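Local coordinates for protein Glucanase/chitosanase (Paenibacillus fukuinensis, PDB 4ZY9) that is the first chitosan-binding module, a CBM32 beta-sandwich, of a bacterial chitosanase/glucanase that probably hydrolyses O-glycosidic bonds through a separate catalytic part, at residues A15-I20 with T37-A42; N66-Y71 with G127-E132. The protein carries 1 engineered substitution. All coordinates share one frame; numbering follows the deposited sequence.

Contact 1 of 2, residues A15-I20 with T37-A42; sequences ATASSI and TRWASA
In this CBM32 beta-sandwich, strand 14-17 is an edge strand of one five-stranded antiparallel sheet and strand 39-40 belongs to the other, so the indole of Trp39 reaches from one layer to the chain leaving the other. With CG anti to the backbone N (chi1 167°), the ring's pyrrole edge points at the turn after Ala17. NE1 of Trp39 donates to O of Ser19 at 3.0 Å, and the geometry is well formed: the acceptor lies 9° out of the ring plane and the donor sits in the carbonyl plane. CG2 of Ile20, anti to its own carbonyl carbon, meets the same edge 4.0 Å from CD1 of Trp39, the two side chains crossing obliquely. CB of Ala17 comes within 3.4 Å of NE1 of Trp39. An alanine in place of Trp39 would remove the indole N-H and ring, and would probably leave the Ser19 carbonyl without this donor and loosen the packing of Ala17 and Ile20. Beyond the ring, CA of Ile20 approaches O of Ala40 to 3.2 Å in a CA-H...O contact. Ser41 OG, which donates to O of Ala42, is also hydrogen-bonded to N of Tyr128. Ser19 OG, placed between its backbone N and carbonyl carbon (chi1 67°), accepts from N of Ala42 at 2.8 Å.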
loop_
_atom_site.group_PDB
_atom_site.type_symbol
_atom_site.label_atom_id
_atom_site.label_comp_id
_atom_site.label_asym_id
_atom_site.label_seq_id
_atom_site.Cartn_x
_atom_site.Cartn_y
_atom_site.Cartn_z
ATOM N N ALA A 15 -1.922 2.817 9.662
ATOM C CA ALA A 15 -0.965 2.384 8.667
ATOM C C ALA A 15 0.468 2.357 9.193
ATOM O O ALA A 15 0.784 3.189 10.102
ATOM C CB ALA A 15 -1.010 3.217 7.362
ATOM N N THR A 16 1.302 1.540 8.642
ATOM C CA THR A 16 2.691 1.313 9.036
ATOM C C THR A 16 3.535 1.293 7.817
ATOM O O THR A 16 3.138 0.540 6.892
ATOM C CB THR A 16 2.762 -0.006 9.819
ATOM O OG1 THR A 16 1.833 0.070 10.929
ATOM C CG2 THR A 16 4.106 -0.237 10.333
ATOM N N ALA A 17 4.676 1.880 7.785
ATOM C CA ALA A 17 5.586 1.848 6.629
ATOM C C ALA A 17 6.964 1.494 6.996
ATOM O O ALA A 17 7.381 1.697 8.200
ATOM C CB ALA A 17 5.589 3.162 5.851
ATOM N N SER A 18 7.771 1.090 6.117
ATOM C CA SER A 18 9.148 0.826 6.372
ATOM C C SER A 18 9.912 2.124 6.700
ATOM O O SER A 18 10.862 2.061 7.533
ATOM C CB SER A 18 9.808 0.294 5.074
ATOM O OG SER A 18 9.436 1.065 3.962
ATOM N N SER A 19 9.578 3.263 6.192
ATOM C CA SER A 19 10.239 4.529 6.475
ATOM C C SER A 19 9.291 5.636 6.038
ATOM O O SER A 19 8.318 5.374 5.214
ATOM C CB SER A 19 11.556 4.691 5.793
ATOM O OG SER A 19 11.410 4.784 4.409
ATOM N N ILE A 20 9.583 6.858 6.450
ATOM C CA ILE A 20 8.905 8.012 5.962
ATOM C C ILE A 20 9.948 9.067 5.623
ATOM O O ILE A 20 11.069 9.087 6.222
ATOM C CB ILE A 20 7.836 8.615 6.933
ATOM C CG1 ILE A 20 8.498 9.189 8.203
ATOM C CG2 ILE A 20 6.756 7.551 7.227
ATOM C CD1 ILE A 20 7.467 9.861 9.020
ATOM N N THR A 37 -2.550 14.801 0.161
ATOM C CA THR A 37 -1.577 14.357 1.173
ATOM C C THR A 37 -1.062 12.993 0.684
ATOM O O THR A 37 -1.754 12.279 -0.069
ATOM C CB THR A 37 -2.255 14.125 2.518
ATOM O OG1 THR A 37 -3.276 13.074 2.315
ATOM C CG2 THR A 37 -2.793 15.320 3.114
ATOM N N ARG A 38 0.155 12.668 1.049
ATOM C CA ARG A 38 0.740 11.363 0.641
ATOM C C ARG A 38 1.703 10.839 1.678
ATOM O O ARG A 38 2.353 11.622 2.397
ATOM C CB ARG A 38 1.469 11.573 -0.706
ATOM C CG ARG A 38 2.620 12.616 -0.736
ATOM C CD ARG A 38 3.031 12.862 -2.126
ATOM N NE ARG A 38 3.983 13.980 -2.156
ATOM C CZ ARG A 38 5.302 13.885 -2.124
ATOM N NH1 ARG A 38 5.907 12.692 -2.208
ATOM N NH2 ARG A 38 6.052 14.975 -2.141
ATOM N N TRP A 39 1.769 9.511 1.755
ATOM C CA TRP A 39 2.956 8.866 2.313
ATOM C C TRP A 39 4.090 9.046 1.334
ATOM O O TRP A 39 3.901 8.898 0.112
ATOM C CB TRP A 39 2.684 7.370 2.495
ATOM C CG TRP A 39 3.896 6.592 2.757
ATOM C CD1 TRP A 39 4.737 6.707 3.921
ATOM C CD2 TRP A 39 4.491 5.571 1.948
ATOM N NE1 TRP A 39 5.759 5.832 3.802
ATOM C CE2 TRP A 39 5.661 5.096 2.632
ATOM C CE3 TRP A 39 4.175 4.978 0.711
ATOM C CZ2 TRP A 39 6.431 4.041 2.184
ATOM C CZ3 TRP A 39 4.953 3.993 0.242
ATOM C CH2 TRP A 39 6.077 3.515 0.961
ATOM N N ALA A 40 5.287 9.262 1.849
ATOM C CA ALA A 40 6.521 9.178 1.008
ATOM C C ALA A 40 7.553 8.479 1.893
ATOM O O ALA A 40 7.707 8.865 3.091
ATOM C CB ALA A 40 6.997 10.559 0.598
ATOM N N SER A 41 8.260 7.533 1.349
ATOM C CA SER A 41 9.303 6.798 2.094
ATOM C C SER A 41 10.577 7.617 2.112
ATOM O O SER A 41 10.746 8.620 1.414
ATOM C CB SER A 41 9.597 5.466 1.299
ATOM O OG SER A 41 10.291 5.649 0.130
ATOM N N ALA A 42 11.576 7.097 2.857
ATOM C CA ALA A 42 12.915 7.585 2.631
ATOM C C ALA A 42 13.330 7.396 1.232
ATOM O O ALA A 42 12.869 6.441 0.591
ATOM C CB ALA A 42 13.901 6.884 3.570
#

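Contact 2 of 2, residues N66-Y71 with G127-E132; sequences NWEAAY and GYSLWE
The indole of Trp67 takes CD2 of Leu130 over one face, 3.6 Å from the centroid of its six-membered ring, a CH-pi contact; CB of Tyr71 lies over the opposite face. Away from this pair, CB of Glu68 sits over the five-membered ring of Trp131, while Asn66 OD1 and Trp67 O meet that ring at its edge. Asn66, with CG anti to its backbone N, runs alongside Glu132: ND2 donates in the amide plane to the anti lone pair of OE1 of Glu132 at 3.0 Å. The carboxylate of Glu68 turns back instead, bent at chi2 (-96°), so that OE1 accepts from N of Ala70 from above the carboxylate plane. A long, weak ion pair links this carboxylate to Arg38, whose NH1 hydrogen-bonds Ser129 OG, itself also bonded to O of Trp39. Outward from these groups, the backbone fixes the register. Glu68 N donates to O of Ser129, and Ser129 N to O of Ala70, the centre of an inverse gamma turn. Asn66 N donates almost straight (176°) to O of Glu132; O of Asn66 accepts from N of Trp131 at 2.9 Å and, weakly, from N of Glu132. Two residues, Trp131 and Glu132, thus stand opposite the single Asn66, a classic beta bulge where antiparallel strands 57-67 and 129-136 meet.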
loop_
_atom_site.group_PDB
_atom_site.type_symbol
_atom_site.label_atom_id
_atom_site.label_comp_id
_atom_site.label_asym_id
_atom_site.label_seq_id
_atom_site.Cartn_x
_atom_site.Cartn_y
_atom_site.Cartn_z
ATOM N N ASN A 66 -2.977 5.167 -5.869
ATOM C CA ASN A 66 -2.796 6.407 -6.595
ATOM C C ASN A 66 -1.420 6.936 -6.302
ATOM O O ASN A 66 -1.167 7.492 -5.211
ATOM C CB ASN A 66 -3.854 7.394 -6.193
ATOM C CG ASN A 66 -3.684 8.766 -6.889
ATOM O OD1 ASN A 66 -2.888 8.934 -7.724
ATOM N ND2 ASN A 66 -4.617 9.676 -6.546
ATOM N N TRP A 67 -0.488 6.638 -7.180
ATOM C CA TRP A 67 0.900 7.028 -7.022
ATOM C C TRP A 67 1.223 8.438 -7.203
ATOM O O TRP A 67 0.658 9.082 -8.131
ATOM C CB TRP A 67 1.740 6.216 -8.003
ATOM C CG TRP A 67 1.803 4.719 -7.798
ATOM C CD1 TRP A 67 1.171 3.790 -8.469
ATOM C CD2 TRP A 67 2.660 4.029 -6.873
ATOM N NE1 TRP A 67 1.497 2.552 -8.019
ATOM C CE2 TRP A 67 2.385 2.695 -6.992
ATOM C CE3 TRP A 67 3.560 4.403 -5.835
ATOM C CZ2 TRP A 67 3.095 1.715 -6.253
ATOM C CZ3 TRP A 67 4.232 3.461 -5.158
ATOM C CH2 TRP A 67 3.973 2.146 -5.309
ATOM N N GLU A 68 2.145 8.983 -6.422
ATOM C CA GLU A 68 2.791 10.192 -6.778
ATOM C C GLU A 68 3.878 9.872 -7.862
ATOM O O GLU A 68 4.069 8.756 -8.221
ATOM C CB GLU A 68 3.300 10.843 -5.481
ATOM C CG GLU A 68 3.906 12.297 -5.575
ATOM C CD GLU A 68 5.395 12.332 -5.692
ATOM O OE1 GLU A 68 6.122 11.344 -5.533
ATOM O OE2 GLU A 68 5.879 13.459 -6.017
ATOM N N ALA A 69 4.579 10.925 -8.299
ATOM C CA ALA A 69 5.591 10.729 -9.340
ATOM C C ALA A 69 6.525 9.607 -8.950
ATOM O O ALA A 69 7.089 8.932 -9.801
ATOM C CB ALA A 69 6.360 12.016 -9.575
ATOM N N ALA A 70 6.860 9.483 -7.672
ATOM C CA ALA A 70 7.833 8.499 -7.204
ATOM C C ALA A 70 7.172 7.138 -7.069
ATOM O O ALA A 70 6.812 6.680 -5.891
ATOM C CB ALA A 70 8.466 9.014 -5.930
ATOM N N TYR A 71 6.883 6.504 -8.195
ATOM C CA TYR A 71 6.176 5.242 -8.188
ATOM C C TYR A 71 7.103 3.994 -8.134
ATOM O O TYR A 71 8.315 4.114 -8.404
ATOM C CB TYR A 71 5.240 5.165 -9.416
ATOM C CG TYR A 71 5.985 5.061 -10.767
ATOM C CD1 TYR A 71 6.349 6.203 -11.431
ATOM C CD2 TYR A 71 6.342 3.868 -11.315
ATOM C CE1 TYR A 71 7.047 6.144 -12.631
ATOM C CE2 TYR A 71 7.045 3.810 -12.504
ATOM C CZ TYR A 71 7.356 4.952 -13.145
ATOM O OH TYR A 71 8.012 4.862 -14.389
ATOM N N GLY A 127 12.104 8.179 -3.766
ATOM C CA GLY A 127 11.629 7.111 -2.905
ATOM C C GLY A 127 10.386 6.412 -3.566
ATOM O O GLY A 127 10.310 6.281 -4.794
ATOM N N TYR A 128 9.456 6.067 -2.687
ATOM C CA TYR A 128 8.181 5.483 -3.003
ATOM C C TYR A 128 7.116 6.378 -2.399
ATOM O O TYR A 128 7.267 6.712 -1.190
ATOM C CB TYR A 128 8.029 4.064 -2.490
ATOM C CG TYR A 128 8.997 3.050 -2.976
ATOM C CD1 TYR A 128 10.322 2.991 -2.538
ATOM C CD2 TYR A 128 8.560 2.069 -3.868
ATOM C CE1 TYR A 128 11.187 2.001 -2.998
ATOM C CE2 TYR A 128 9.441 1.138 -4.277
ATOM C CZ TYR A 128 10.742 1.088 -3.869
ATOM O OH TYR A 128 11.588 0.062 -4.379
ATOM N N SER A 129 6.087 6.772 -3.148
ATOM C CA SER A 129 5.090 7.681 -2.554
ATOM C C SER A 129 3.703 7.489 -3.151
ATOM O O SER A 129 3.537 7.325 -4.357
ATOM C CB SER A 129 5.539 9.115 -2.793
ATOM O OG SER A 129 4.673 10.031 -2.233
ATOM N N LEU A 130 2.719 7.411 -2.243
ATOM C CA LEU A 130 1.326 7.138 -2.524
ATOM C C LEU A 130 0.448 8.239 -1.979
ATOM O O LEU A 130 0.457 8.449 -0.748
ATOM C CB LEU A 130 0.881 5.830 -1.945
ATOM C CG LEU A 130 1.392 4.575 -2.625
ATOM C CD1 LEU A 130 1.329 3.365 -1.751
ATOM C CD2 LEU A 130 0.684 4.333 -3.972
ATOM N N TRP A 131 -0.376 8.878 -2.832
ATOM C CA TRP A 131 -1.448 9.703 -2.390
ATOM C C TRP A 131 -2.505 8.947 -1.646
ATOM O O TRP A 131 -3.058 9.425 -0.643
ATOM C CB TRP A 131 -2.102 10.488 -3.608
ATOM C CG TRP A 131 -1.205 11.308 -4.445
ATOM C CD1 TRP A 131 -0.869 11.007 -5.706
ATOM C CD2 TRP A 131 -0.619 12.606 -4.121
ATOM N NE1 TRP A 131 -0.075 12.018 -6.199
ATOM C CE2 TRP A 131 0.146 12.967 -5.221
ATOM C CE3 TRP A 131 -0.611 13.423 -2.983
ATOM C CZ2 TRP A 131 0.808 14.209 -5.252
ATOM C CZ3 TRP A 131 0.109 14.599 -3.057
ATOM C CH2 TRP A 131 0.846 14.917 -4.156
ATOM N N GLU A 132 -2.899 7.815 -2.247
ATOM C CA GLU A 132 -4.004 7.087 -1.792
ATOM C C GLU A 132 -3.759 5.562 -1.971
ATOM O O GLU A 132 -3.191 5.141 -2.981
ATOM C CB GLU A 132 -5.331 7.439 -2.457
ATOM C CG GLU A 132 -5.665 8.906 -2.333
ATOM C CD GLU A 132 -6.866 9.364 -3.206
ATOM O OE1 GLU A 132 -6.678 9.444 -4.416
ATOM O OE2 GLU A 132 -7.924 9.561 -2.653
HETATM O O HOH W 1 10.157 6.120 -7.502
#

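How the contacts relate
From the N terminus, strand 14-17 leads into the turn of contact 1, which closes a loop of 16 residues without helix or strand before strand 39-40. The chain then runs through strands 48-54 and 57-67 to contact 2, whose 55 intervening residues include five complete strands. The contacts follow in series, neither enclosing nor crossing. Their centres lie about 10 Å apart, and strands 39-40 and 129-136 pair antiparallel within one sheet. Two probable hydrogen bonds join them, between O of Trp39 and OG of Ser129 (2.7 Å) and between N of Ser41 and O of Tyr128 (2.8 Å). Contact 1 thereby joins an edge strand of the opposite sheet, and the turn after it, to contact 2.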